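Local coordinates for kojibiose phosphorylase (Gut metagenome, PDB 6W0P), which belongs to glycoside hydrolase family 65, whose members join an N-terminal beta-rich domain to a largely helical central catalytic domain and a smaller C-terminal domain, at residues I63-L68 and T204-Q209; H83-S88 and A399-K404. One frame throughout, in Å; residues are numbered along the deposited sequence.

Contact 1: I63-L68 and T204-Q209; sequences IYEYAL and TLTTNQ
The Glu65 carboxylate holds the tip of a beta-hairpin by the turn's backbone amides, a clear case of one carboxylate serving a turn's N-H groups. The hairpin joins strands 197-204 and 210-217 of the large antiparallel sheet in the N-terminal domain, and Glu65 reaches it from the short strand 64-66. Its OE1 accepts two successive amides, Thr206 N at 2.7 Å and Thr207 N at 2.9 Å. The two donors differ in approach: Thr207 N comes from the syn side, 18° out of the carboxylate plane, whereas Thr206 N lies above that plane by 42°. The other oxygen turns back to its own strand, Tyr66 N meeting Glu65 OE2 at 3.0 Å, so both oxygens are engaged; the chain bends at chi2 (-48°), which turns CD, and with it the carboxylate, toward the turn. Beside this grip, Thr207 CG2 sits over one face of the Tyr64 ring, offset toward the rim and 3.9 Å from its centroid, a CH-pi contact. At the other end of the turn, Gln209 OE1 takes Tyr64 N at 3.0 Å on an in-plane lone pair, while Gln209 NE2 binds the carbonyls of Gly62 and Lys257, which fixes the amide's rotation. Further out, Leu68 CD2 packs on Leu205 CD1, and Tyr185 touches the side chains of Glu65 and Leu68. The turn is also braced from within. Thr204 OG1 accepts Gln209 N at 3.0 Å and gives its own proton to Thr207 OG1, 2.7 Å away.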
ATOM      1  N   ILE A  63      23.796  11.584  10.608  1.00 35.59           N
ATOM      2  CA  ILE A  63      23.012  12.719  11.160  1.00 35.55           C
ATOM      3  C   ILE A  63      21.679  12.737  10.415  1.00 34.88           C
ATOM      4  O   ILE A  63      21.683  12.985   9.210  1.00 35.05           O
ATOM      5  CB  ILE A  63      23.769  14.046  11.041  1.00 35.51           C
ATOM      6  CG1 ILE A  63      24.937  14.109  12.028  1.00 36.44           C
ATOM      7  CG2 ILE A  63      22.815  15.210  11.211  1.00 35.83           C
ATOM      8  CD1 ILE A  63      24.557  13.955  13.499  1.00 36.58           C
ATOM      9  N   TYR A  64      20.603  12.416  11.122  1.00 34.85           N
ATOM     10  CA  TYR A  64      19.326  11.980  10.523  1.00 35.55           C
ATOM     11  C   TYR A  64      18.186  12.438  11.423  1.00 38.04           C
ATOM     12  O   TYR A  64      18.430  12.738  12.628  1.00 39.51           O
ATOM     13  CB  TYR A  64      19.334  10.462  10.355  1.00 35.24           C
ATOM     14  CG  TYR A  64      19.002   9.692  11.604  1.00 35.10           C
ATOM     15  CD1 TYR A  64      19.969   9.388  12.545  1.00 35.55           C
ATOM     16  CD2 TYR A  64      17.705   9.274  11.848  1.00 35.27           C
ATOM     17  CE1 TYR A  64      19.651   8.701  13.706  1.00 35.60           C
ATOM     18  CE2 TYR A  64      17.371   8.579  12.995  1.00 35.00           C
ATOM     19  CZ  TYR A  64      18.344   8.296  13.931  1.00 35.27           C
ATOM     20  OH  TYR A  64      18.000   7.597  15.054  1.00 35.30           O
ATOM     21  N   GLU A  65      16.991  12.508  10.841  1.00 38.47           N
ATOM     22  CA  GLU A  65      15.724  12.772  11.559  1.00 39.31           C
ATOM     23  C   GLU A  65      14.656  11.798  11.060  1.00 38.07           C
ATOM     24  O   GLU A  65      14.828  11.211   9.962  1.00 36.77           O
ATOM     25  CB  GLU A  65      15.239  14.211  11.349  1.00 40.44           C
ATOM     26  CG  GLU A  65      15.420  15.086  12.570  1.00 42.24           C
ATOM     27  CD  GLU A  65      14.928  14.475  13.867  1.00 42.71           C
ATOM     28  OE1 GLU A  65      15.646  14.592  14.871  1.00 43.93           O
ATOM     29  OE2 GLU A  65      13.840  13.872  13.863  1.00 45.46           O
ATOM     30  N   TYR A  66      13.565  11.714  11.822  1.00 37.30           N
ATOM     31  CA  TYR A  66      12.334  10.980  11.457  1.00 36.70           C
ATOM     32  C   TYR A  66      11.379  11.907  10.700  1.00 36.90           C
ATOM     33  O   TYR A  66      11.493  13.153  10.783  1.00 36.29           O
ATOM     34  CB  TYR A  66      11.711  10.405  12.721  1.00 36.73           C
ATOM     35  CG  TYR A  66      12.440   9.224  13.302  1.00 36.19           C
ATOM     36  CD1 TYR A  66      12.266   7.951  12.773  1.00 36.23           C
ATOM     37  CD2 TYR A  66      13.270   9.361  14.400  1.00 36.09           C
ATOM     38  CE1 TYR A  66      12.910   6.847  13.309  1.00 36.30           C
ATOM     39  CE2 TYR A  66      13.911   8.264  14.958  1.00 36.41           C
ATOM     40  CZ  TYR A  66      13.737   7.005  14.409  1.00 36.73           C
ATOM     41  OH  TYR A  66      14.365   5.915  14.942  1.00 37.43           O
ATOM     42  N   ALA A  67      10.453  11.312   9.948  1.00 37.55           N
ATOM     43  CA  ALA A  67       9.295  12.033   9.386  1.00 39.41           C
ATOM     44  C   ALA A  67       8.614  12.803  10.520  1.00 41.41           C
ATOM     45  O   ALA A  67       8.541  12.270  11.631  1.00 42.36           O
ATOM     46  CB  ALA A  67       8.349  11.075   8.719  1.00 38.83           C
ATOM     47  N   LEU A  68       8.110  14.002  10.241  1.00 45.65           N
ATOM     48  CA  LEU A  68       7.511  14.915  11.259  1.00 48.90           C
ATOM     49  C   LEU A  68       6.219  14.322  11.835  1.00 51.94           C
ATOM     50  O   LEU A  68       5.945  14.549  13.049  1.00 51.40           O
ATOM     51  CB  LEU A  68       7.237  16.263  10.593  1.00 49.73           C
ATOM     52  CG  LEU A  68       8.485  17.047  10.203  1.00 50.11           C
ATOM     53  CD1 LEU A  68       8.116  18.293   9.404  1.00 49.89           C
ATOM     54  CD2 LEU A  68       9.288  17.402  11.445  1.00 51.13           C
ATOM     55  N   THR A 204      19.190  18.249  16.677  1.00 40.07           N
ATOM     56  CA  THR A 204      18.119  17.682  15.820  1.00 40.13           C
ATOM     57  C   THR A 204      16.818  17.677  16.616  1.00 41.07           C
ATOM     58  O   THR A 204      16.905  17.622  17.854  1.00 41.01           O
ATOM     59  CB  THR A 204      18.477  16.274  15.351  1.00 39.74           C
ATOM     60  OG1 THR A 204      18.687  15.462  16.507  1.00 40.06           O
ATOM     61  CG2 THR A 204      19.714  16.259  14.476  1.00 39.71           C
ATOM     62  N   LEU A 205      15.685  17.674  15.909  1.00 41.33           N
ATOM     63  CA  LEU A 205      14.317  17.778  16.474  1.00 42.95           C
ATOM     64  C   LEU A 205      14.109  16.685  17.524  1.00 44.25           C
ATOM     65  O   LEU A 205      13.617  17.011  18.604  1.00 43.19           O
ATOM     66  CB  LEU A 205      13.282  17.614  15.355  1.00 43.13           C
ATOM     67  CG  LEU A 205      13.384  18.568  14.159  1.00 43.51           C
ATOM     68  CD1 LEU A 205      12.149  18.461  13.271  1.00 42.70           C
ATOM     69  CD2 LEU A 205      13.563  20.011  14.614  1.00 44.38           C
ATOM     70  N   THR A 206      14.488  15.441  17.197  1.00 45.05           N
ATOM     71  CA  THR A 206      14.045  14.204  17.897  1.00 45.96           C
ATOM     72  C   THR A 206      15.216  13.274  18.225  1.00 45.36           C
ATOM     73  O   THR A 206      15.190  12.683  19.323  1.00 43.49           O
ATOM     74  CB  THR A 206      12.966  13.511  17.056  1.00 47.24           C
ATOM     75  OG1 THR A 206      11.752  14.068  17.569  1.00 48.95           O
ATOM     76  CG2 THR A 206      12.942  12.000  17.136  1.00 47.66           C
ATOM     77  N   THR A 207      16.196  13.136  17.321  1.00 44.06           N
ATOM     78  CA  THR A 207      17.149  11.995  17.317  1.00 43.66           C
ATOM     79  C   THR A 207      18.256  12.203  18.350  1.00 44.83           C
ATOM     80  O   THR A 207      19.126  11.329  18.449  1.00 45.01           O
ATOM     81  CB  THR A 207      17.686  11.779  15.903  1.00 42.28           C
ATOM     82  OG1 THR A 207      18.388  12.950  15.485  1.00 41.18           O
ATOM     83  CG2 THR A 207      16.562  11.464  14.945  1.00 42.19           C
ATOM     84  N   ASN A 208      18.233  13.326  19.069  1.00 47.62           N
ATOM     85  CA  ASN A 208      19.170  13.634  20.185  1.00 49.12           C
ATOM     86  C   ASN A 208      20.582  13.798  19.610  1.00 47.02           C
ATOM     87  O   ASN A 208      21.555  13.373  20.260  1.00 50.47           O
ATOM     88  CB  ASN A 208      19.107  12.577  21.298  1.00 50.55           C
ATOM     89  CG  ASN A 208      18.969  13.207  22.668  1.00 53.49           C
ATOM     90  OD1 ASN A 208      17.920  13.788  22.968  1.00 53.96           O
ATOM     91  ND2 ASN A 208      20.003  13.097  23.495  1.00 53.55           N
ATOM     92  N   GLN A 209      20.692  14.388  18.424  1.00 43.84           N
ATOM     93  CA  GLN A 209      21.997  14.597  17.752  1.00 41.68           C
ATOM     94  C   GLN A 209      22.322  16.086  17.753  1.00 40.39           C
ATOM     95  O   GLN A 209      21.402  16.906  17.524  1.00 41.05           O
ATOM     96  CB  GLN A 209      21.980  14.025  16.343  1.00 39.98           C
ATOM     97  CG  GLN A 209      21.769  12.522  16.336  1.00 39.74           C
ATOM     98  CD  GLN A 209      21.827  12.003  14.922  1.00 39.46           C
ATOM     99  OE1 GLN A 209      21.268  12.614  14.004  1.00 37.83           O
ATOM    100  NE2 GLN A 209      22.525  10.884  14.746  1.00 38.30           N
TER

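Contact 2: H83-S88 and A399-K404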
ATOM      1  N   HIS A  83      12.965   7.478   8.148  1.00 35.52           N
ATOM      2  CA  HIS A  83      14.039   8.403   8.585  1.00 35.13           C
ATOM      3  C   HIS A  83      14.947   8.673   7.396  1.00 34.50           C
ATOM      4  O   HIS A  83      14.847   7.934   6.393  1.00 33.76           O
ATOM      5  CB  HIS A  83      14.766   7.871   9.820  1.00 35.01           C
ATOM      6  CG  HIS A  83      15.573   6.658   9.536  1.00 34.23           C
ATOM      7  ND1 HIS A  83      15.032   5.396   9.550  1.00 33.97           N
ATOM      8  CD2 HIS A  83      16.874   6.517   9.226  1.00 34.07           C
ATOM      9  CE1 HIS A  83      15.971   4.524   9.280  1.00 34.11           C
ATOM     10  NE2 HIS A  83      17.107   5.191   9.054  1.00 33.61           N
ATOM     11  N   PHE A  84      15.746   9.732   7.504  1.00 34.69           N
ATOM     12  CA  PHE A  84      16.548  10.290   6.384  1.00 34.74           C
ATOM     13  C   PHE A  84      17.714  11.117   6.943  1.00 34.58           C
ATOM     14  O   PHE A  84      17.551  11.730   8.017  1.00 35.03           O
ATOM     15  CB  PHE A  84      15.625  11.090   5.454  1.00 34.50           C
ATOM     16  CG  PHE A  84      14.572  11.905   6.164  1.00 34.67           C
ATOM     17  CD1 PHE A  84      14.877  13.145   6.705  1.00 35.00           C
ATOM     18  CD2 PHE A  84      13.278  11.430   6.299  1.00 34.70           C
ATOM     19  CE1 PHE A  84      13.914  13.888   7.373  1.00 35.54           C
ATOM     20  CE2 PHE A  84      12.317  12.172   6.969  1.00 35.10           C
ATOM     21  CZ  PHE A  84      12.641  13.394   7.518  1.00 35.61           C
ATOM     22  N   THR A  85      18.841  11.104   6.223  1.00 34.19           N
ATOM     23  CA  THR A  85      20.032  11.985   6.391  1.00 33.73           C
ATOM     24  C   THR A  85      19.599  13.412   6.065  1.00 33.49           C
ATOM     25  O   THR A  85      18.976  13.595   5.018  1.00 32.58           O
ATOM     26  CB  THR A  85      21.180  11.503   5.498  1.00 34.20           C
ATOM     27  OG1 THR A  85      21.353  10.102   5.701  1.00 34.43           O
ATOM     28  CG2 THR A  85      22.506  12.170   5.778  1.00 34.96           C
ATOM     29  N   ILE A  86      19.865  14.373   6.952  1.00 33.58           N
ATOM     30  CA  ILE A  86      19.244  15.731   6.863  1.00 33.33           C
ATOM     31  C   ILE A  86      20.271  16.747   6.346  1.00 32.59           C
ATOM     32  O   ILE A  86      21.463  16.695   6.710  1.00 31.47           O
ATOM     33  CB  ILE A  86      18.611  16.155   8.201  1.00 33.91           C
ATOM     34  CG1 ILE A  86      19.586  15.996   9.369  1.00 34.79           C
ATOM     35  CG2 ILE A  86      17.318  15.394   8.439  1.00 34.11           C
ATOM     36  CD1 ILE A  86      19.105  16.590  10.671  1.00 35.65           C
ATOM     37  N   ASN A  87      19.805  17.631   5.474  1.00 32.23           N
ATOM     38  CA  ASN A  87      20.549  18.849   5.093  1.00 32.04           C
ATOM     39  C   ASN A  87      20.961  19.509   6.408  1.00 32.81           C
ATOM     40  O   ASN A  87      20.098  19.624   7.346  1.00 31.90           O
ATOM     41  CB  ASN A  87      19.701  19.744   4.194  1.00 31.88           C
ATOM     42  CG  ASN A  87      20.509  20.803   3.480  1.00 31.93           C
ATOM     43  OD1 ASN A  87      21.744  20.794   3.552  1.00 31.08           O
ATOM     44  ND2 ASN A  87      19.803  21.752   2.862  1.00 31.55           N
ATOM     45  N   SER A  88      22.240  19.861   6.503  1.00 32.90           N
ATOM     46  CA  SER A  88      22.872  20.401   7.730  1.00 33.49           C
ATOM     47  C   SER A  88      23.555  21.722   7.399  1.00 33.51           C
ATOM     48  O   SER A  88      23.392  22.237   6.277  1.00 32.78           O
ATOM     49  CB  SER A  88      23.840  19.404   8.309  1.00 33.85           C
ATOM     50  OG  SER A  88      23.209  18.153   8.475  1.00 34.38           O
ATOM     51  N   ALA A 399      16.025  -0.692   3.533  1.00 30.60           N
ATOM     52  CA  ALA A 399      16.554   0.684   3.489  1.00 31.19           C
ATOM     53  C   ALA A 399      16.683   1.225   4.910  1.00 31.92           C
ATOM     54  O   ALA A 399      15.683   1.162   5.657  1.00 31.79           O
ATOM     55  CB  ALA A 399      15.648   1.539   2.644  1.00 31.79           C
ATOM     56  N   THR A 400      17.859   1.769   5.248  1.00 32.04           N
ATOM     57  CA  THR A 400      18.138   2.326   6.595  1.00 32.49           C
ATOM     58  C   THR A 400      19.365   3.238   6.570  1.00 31.92           C
ATOM     59  O   THR A 400      20.265   3.015   5.694  1.00 31.69           O
ATOM     60  CB  THR A 400      18.328   1.184   7.600  1.00 33.50           C
ATOM     61  OG1 THR A 400      18.188   1.726   8.907  1.00 33.85           O
ATOM     62  CG2 THR A 400      19.669   0.490   7.478  1.00 34.04           C
ATOM     63  N   ARG A 401      19.382   4.230   7.472  1.00 30.65           N
ATOM     64  CA  ARG A 401      20.642   4.785   8.009  1.00 30.60           C
ATOM     65  C   ARG A 401      20.840   4.380   9.477  1.00 30.72           C
ATOM     66  O   ARG A 401      21.988   4.064   9.829  1.00 30.41           O
ATOM     67  CB  ARG A 401      20.736   6.302   7.827  1.00 30.60           C
ATOM     68  CG  ARG A 401      22.092   6.875   8.229  1.00 30.38           C
ATOM     69  CD  ARG A 401      23.272   6.303   7.457  1.00 30.61           C
ATOM     70  NE  ARG A 401      24.540   6.645   8.083  1.00 30.67           N
ATOM     71  CZ  ARG A 401      25.005   6.086   9.199  1.00 31.21           C
ATOM     72  NH1 ARG A 401      24.332   5.129   9.816  1.00 31.56           N
ATOM     73  NH2 ARG A 401      26.151   6.493   9.709  1.00 31.71           N
ATOM     74  N   ASN A 402      19.799   4.364  10.313  1.00 31.35           N
ATOM     75  CA  ASN A 402      19.995   4.202  11.786  1.00 32.60           C
ATOM     76  C   ASN A 402      19.871   2.728  12.196  1.00 33.48           C
ATOM     77  O   ASN A 402      20.103   2.451  13.383  1.00 34.46           O
ATOM     78  CB  ASN A 402      19.097   5.126  12.613  1.00 32.76           C
ATOM     79  CG  ASN A 402      17.671   4.637  12.737  1.00 33.69           C
ATOM     80  OD1 ASN A 402      17.296   3.695  12.030  1.00 34.09           O
ATOM     81  ND2 ASN A 402      16.876   5.283  13.598  1.00 33.14           N
ATOM     82  N   GLY A 403      19.582   1.823  11.251  1.00 33.74           N
ATOM     83  CA  GLY A 403      19.449   0.372  11.483  1.00 33.34           C
ATOM     84  C   GLY A 403      17.997  -0.084  11.459  1.00 33.36           C
ATOM     85  O   GLY A 403      17.741  -1.310  11.284  1.00 33.76           O
ATOM     86  N   LYS A 404      17.062   0.839  11.657  1.00 33.37           N
ATOM     87  CA  LYS A 404      15.610   0.534  11.595  1.00 34.18           C
ATOM     88  C   LYS A 404      15.156   0.522  10.134  1.00 33.39           C
ATOM     89  O   LYS A 404      15.744   1.259   9.308  1.00 32.48           O
ATOM     90  CB  LYS A 404      14.773   1.554  12.369  1.00 34.97           C
ATOM     91  CG  LYS A 404      15.035   1.559  13.861  1.00 36.24           C
ATOM     92  CD  LYS A 404      14.058   2.401  14.622  1.00 37.30           C
ATOM     93  CE  LYS A 404      14.272   2.266  16.116  1.00 38.93           C
ATOM     94  NZ  LYS A 404      13.847   3.501  16.814  1.00 40.16           N
TER
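His83 offers ring atom NE2 to two consecutive backbone amides of the loop 399-404, a loop folded around an ST motif and an Asx turn. The histidine begins strand 83-85, one half of a small two-stranded antiparallel sheet in the N-terminal domain, and loop 399-404 belongs to the central catalytic domain, so the contact bridges the two. His83 CG lies between the backbone N and the carbonyl carbon (chi1 69°), which sends the ring toward the loop. Arg401 N approaches NE2 at 2.9 Å, tilted 19° from the ring plane, and Asn402 N at 3.1 Å, as much as 38° out of it. One nitrogen thus serves two N-H groups as a shared acceptor. The Asn402 side chain lies over one face of the imidazole, with OD1 3.2 Å from His83 CE1. At the ring edge, near its plane, come Thr400 OG1 and Lys404 O. The loop's own bonds set these groups in place: Gly403 N reaches Thr400 OG1 at 2.7 Å, forming the ST motif, and Lys404 N reaches Asn402 OD1 at 2.9 Å, closing the Asx turn. Two residues on, Thr85 meets the aliphatic root of Arg401, whose guanidinium leads away to Asn61 OD1 and Thr331 O. The hydroxyl of Thr85 is bonded to Ser345 O, and that same OG1 stands 4.2 Å from Arg401 CG.

In the fold
Followed from the N terminus, the chain passes 63-68 and then 83-88, whose short strands pair antiparallel, before either contact is closed. Contact 1 closes at the hairpin turn 204-209, after 135 intervening residues that are rich in strand. Contact 2 closes much later, at 399-404, past 310 residues that include both strands and helices. The two closures therefore cross, and the pair of strands between them is tied both to a hairpin turn of the large N-terminal sheet and to a loop of the catalytic domain. Their centres are about 9 Å apart. Direct bonds link them as well: Tyr64 OH meets Asn402 ND2, and Tyr66 OH meets Lys404 NZ.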